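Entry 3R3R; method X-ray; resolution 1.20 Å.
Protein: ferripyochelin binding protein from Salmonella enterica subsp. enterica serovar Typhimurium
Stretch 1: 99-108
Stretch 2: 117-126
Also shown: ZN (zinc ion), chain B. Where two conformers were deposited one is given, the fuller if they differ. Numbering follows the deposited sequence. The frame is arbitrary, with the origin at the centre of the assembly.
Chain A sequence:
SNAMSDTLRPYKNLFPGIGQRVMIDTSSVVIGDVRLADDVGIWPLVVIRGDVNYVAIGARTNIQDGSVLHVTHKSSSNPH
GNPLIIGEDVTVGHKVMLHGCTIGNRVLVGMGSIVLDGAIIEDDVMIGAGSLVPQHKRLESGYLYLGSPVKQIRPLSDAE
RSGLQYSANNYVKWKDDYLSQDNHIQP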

# COMPACT_ATOMS: atom_id res chain seq x y z
N HIS A 99 -7.27 -4.27 -0.47
CA HIS A 99 -8.64 -3.88 -0.19
C HIS A 99 -8.93 -4.03 1.29
O HIS A 99 -9.03 -5.15 1.79
CB HIS A 99 -9.64 -4.72 -1.00
CG HIS A 99 -10.92 -3.99 -1.30
ND1 HIS A 99 -11.95 -3.88 -0.40
CD2 HIS A 99 -11.30 -3.28 -2.39
CE1 HIS A 99 -12.92 -3.15 -0.93
NE2 HIS A 99 -12.56 -2.79 -2.15
N GLY A 100 -9.06 -2.92 2.01
CA GLY A 100 -9.58 -2.95 3.37
C GLY A 100 -8.78 -3.76 4.37
O GLY A 100 -9.34 -4.26 5.34
N CYS A 101 -7.47 -3.85 4.17
CA CYS A 101 -6.62 -4.69 5.00
C CYS A 101 -5.70 -3.84 5.88
O CYS A 101 -5.67 -2.60 5.76
CB CYS A 101 -5.82 -5.65 4.12
SG CYS A 101 -4.83 -4.83 2.83
N THR A 102 -4.97 -4.51 6.77
CA THR A 102 -3.98 -3.86 7.62
C THR A 102 -2.64 -4.50 7.36
O THR A 102 -2.50 -5.72 7.43
CB THR A 102 -4.35 -4.03 9.10
OG1 THR A 102 -5.63 -3.44 9.31
CG2 THR A 102 -3.33 -3.36 10.04
N ILE A 103 -1.65 -3.66 7.04
CA ILE A 103 -0.30 -4.13 6.78
C ILE A 103 0.63 -3.43 7.75
O ILE A 103 0.56 -2.22 7.89
CB ILE A 103 0.11 -3.83 5.34
CG1 ILE A 103 -0.86 -4.51 4.38
CG2 ILE A 103 1.56 -4.24 5.11
CD1 ILE A 103 -0.57 -4.25 2.93
N GLY A 104 1.48 -4.19 8.42
CA GLY A 104 2.41 -3.64 9.39
C GLY A 104 3.60 -3.00 8.71
O GLY A 104 3.53 -2.57 7.57
N ASN A 105 4.70 -2.91 9.45
CA ASN A 105 5.92 -2.28 8.96
C ASN A 105 6.85 -3.29 8.31
O ASN A 105 6.88 -4.46 8.71
CB ASN A 105 6.67 -1.64 10.12
CG ASN A 105 5.82 -0.67 10.92
OD1 ASN A 105 5.11 0.16 10.36
ND2 ASN A 105 5.91 -0.77 12.23
N ARG A 106 7.62 -2.87 7.31
CA ARG A 106 8.64 -3.75 6.70
C ARG A 106 7.97 -5.03 6.16
O ARG A 106 8.31 -6.16 6.54
CB ARG A 106 9.79 -4.07 7.67
CG ARG A 106 10.49 -2.81 8.20
CD ARG A 106 11.55 -3.18 9.24
NE ARG A 106 10.98 -4.00 10.30
CZ ARG A 106 10.27 -3.52 11.32
NH1 ARG A 106 10.09 -2.21 11.47
NH2 ARG A 106 9.76 -4.36 12.21
N VAL A 107 7.00 -4.83 5.29
CA VAL A 107 6.33 -5.93 4.60
C VAL A 107 6.56 -5.74 3.12
O VAL A 107 6.49 -4.61 2.61
CB VAL A 107 4.81 -5.92 4.90
CG1 VAL A 107 4.05 -6.92 4.01
CG2 VAL A 107 4.58 -6.20 6.38
N LEU A 108 6.87 -6.83 2.42
CA LEU A 108 6.96 -6.81 0.96
C LEU A 108 5.77 -7.62 0.44
O LEU A 108 5.67 -8.81 0.66
CB LEU A 108 8.29 -7.40 0.52
CG LEU A 108 8.48 -7.65 -0.99
CD1 LEU A 108 8.34 -6.39 -1.70
CD2 LEU A 108 9.84 -8.27 -1.25
ZN ZN B . -13.63 -1.74 -3.50
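Stretch 2, residues 117-126: DGAIIEDDVM

Stretch 2 lies alongside stretch 1 in the same chain and runs parallel to it. Each stretch alternates short strands with turns. In stretch 1 strand is found at 102-103 and again at L108; in stretch 2 it is found at 120-121 and again at M126. The register pairs T102 with I120 and I103 with I121, each at a CA to CA distance of 4.8 Å. L108 pairs with M126, CA to CA 4.9 Å. The turns also match. R106 and D124 both have positive phi and psi, near 60° each, and their CA atoms are 5.0 Å apart. At the start, G100 CA lies 4.3 Å from D117 CA.

A ladder of backbone hydrogen bonds holds the two stretches together. G118 N donates to G100 O at 2.9 Å, almost in line. T102 then uses both of its backbone groups: its N donates to A119 O at 2.9 Å, and its O accepts from I121 N at 2.8 Å. G104 N continues the ladder to I121 O at 2.9 Å. In the turn, D124 N donates to N105 O at 3.1 Å. The bond from V125 N to R106 O is weak, at 3.4 Å. The ladder recovers with L108 N to V125 O at 3.0 Å.

One rung is made by a side chain. D123 has chi1 in the m well, and its OD1 accepts from N105 N at 2.8 Å. This places the carboxylate close to G104, with D123 OD1 3.4 Å from G104 CA. A CB on G104 would clash with that oxygen. G100 is similar: a CB there would clash with D117 OD2, and its positive phi also favours glycine.

D117 OD2 accepts a hydrogen bond from H99 ND1 at 2.8 Å, at the edge of the imidazole ring. The other ring nitrogen, H99 NE2, binds the zinc ion at 2.0 Å. The carboxylate thus braces the ring of a metal ligand. Three waters and an atom from elsewhere in the structure also bind the zinc.

R106 forms a salt bridge with D124. Its NE donates to D124 OD1 at 2.8 Å and its NH2 to D124 OD2 at 3.0 Å, so two nitrogens meet two oxygens. Water 2 lies between R106 NH2, a weak contact at 3.4 Å, and D123 OD2, to which it donates at 2.5 Å.

Apolar side chains also meet across the two stretches. I103 and I121 share one face of the sheet, both in the m, t rotamer, with I103 CG1 4.0 Å from I121 CD1. V107 CG1 reaches I121 CG2 at 3.8 Å. T102 and I120 point to the other face. There T102 OG1 is linked through water 1 to A119 O, at 2.8 Å from T102 OG1 and 2.9 Å from A119 O. L108 CD2 lies 4.2 Å from M126 CG.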

# COMPACT_ATOMS: atom_id res chain seq x y z
N ASP A 117 -10.24 -7.82 2.54
CA ASP A 117 -10.66 -7.05 3.70
C ASP A 117 -10.48 -7.77 5.02
O ASP A 117 -10.75 -8.97 5.15
CB ASP A 117 -12.11 -6.61 3.55
CG ASP A 117 -12.35 -5.96 2.23
OD1 ASP A 117 -12.35 -6.70 1.25
OD2 ASP A 117 -12.48 -4.72 2.18
N GLY A 118 -10.01 -7.01 6.00
CA GLY A 118 -9.82 -7.54 7.34
C GLY A 118 -8.58 -8.39 7.49
O GLY A 118 -8.27 -8.83 8.59
N ALA A 119 -7.86 -8.66 6.40
CA ALA A 119 -6.59 -9.36 6.56
C ALA A 119 -5.65 -8.49 7.39
O ALA A 119 -5.71 -7.26 7.34
CB ALA A 119 -5.97 -9.69 5.20
N ILE A 120 -4.79 -9.15 8.17
CA ILE A 120 -3.81 -8.46 9.00
C ILE A 120 -2.46 -9.07 8.73
O ILE A 120 -2.24 -10.25 9.01
CB ILE A 120 -4.15 -8.61 10.49
CG1 ILE A 120 -5.52 -7.97 10.79
CG2 ILE A 120 -3.07 -7.96 11.33
CD1 ILE A 120 -6.05 -8.28 12.16
N ILE A 121 -1.56 -8.29 8.14
CA ILE A 121 -0.22 -8.77 7.85
C ILE A 121 0.70 -8.14 8.90
O ILE A 121 0.79 -6.92 8.99
CB ILE A 121 0.24 -8.38 6.43
CG1 ILE A 121 -0.76 -8.89 5.39
CG2 ILE A 121 1.63 -8.97 6.19
CD1 ILE A 121 -0.41 -8.51 3.96
N GLU A 122 1.32 -8.97 9.72
CA GLU A 122 2.20 -8.46 10.76
C GLU A 122 3.52 -7.93 10.17
O GLU A 122 3.78 -8.03 8.96
CB GLU A 122 2.43 -9.56 11.80
CG GLU A 122 1.12 -9.97 12.51
CD GLU A 122 1.32 -11.07 13.55
OE1 GLU A 122 2.48 -11.47 13.78
OE2 GLU A 122 0.31 -11.53 14.14
N ASP A 123 4.35 -7.33 11.02
CA ASP A 123 5.61 -6.75 10.57
C ASP A 123 6.54 -7.83 10.02
O ASP A 123 6.45 -8.99 10.42
CB ASP A 123 6.35 -6.06 11.74
CG ASP A 123 5.54 -4.96 12.42
OD1 ASP A 123 4.62 -4.37 11.84
OD2 ASP A 123 5.89 -4.64 13.56
N ASP A 124 7.48 -7.44 9.15
CA ASP A 124 8.57 -8.33 8.72
C ASP A 124 8.01 -9.59 8.04
O ASP A 124 8.32 -10.72 8.43
CB ASP A 124 9.47 -8.71 9.89
CG ASP A 124 10.16 -7.50 10.49
OD1 ASP A 124 10.80 -6.75 9.73
OD2 ASP A 124 10.04 -7.27 11.71
N VAL A 125 7.20 -9.38 7.00
CA VAL A 125 6.59 -10.48 6.27
C VAL A 125 6.86 -10.29 4.79
O VAL A 125 6.88 -9.15 4.29
CB VAL A 125 5.06 -10.52 6.51
CG1 VAL A 125 4.33 -11.44 5.52
CG2 VAL A 125 4.77 -10.96 7.94
N MET A 126 7.09 -11.41 4.09
CA MET A 126 7.16 -11.36 2.63
C MET A 126 6.06 -12.21 2.04
O MET A 126 5.82 -13.34 2.49
CB MET A 126 8.50 -11.90 2.14
CG MET A 126 8.72 -11.82 0.64
SD MET A 126 10.39 -12.42 0.27
CE MET A 126 11.27 -11.81 1.70
O HOH W 1 -7.46 -5.46 8.71
O HOH W 2 7.92 -5.45 14.84
O HOH W 3 -15.25 -1.76 -1.87
O HOH W 4 -15.48 -1.57 -4.19
O HOH W 5 -14.49 -3.89 -3.64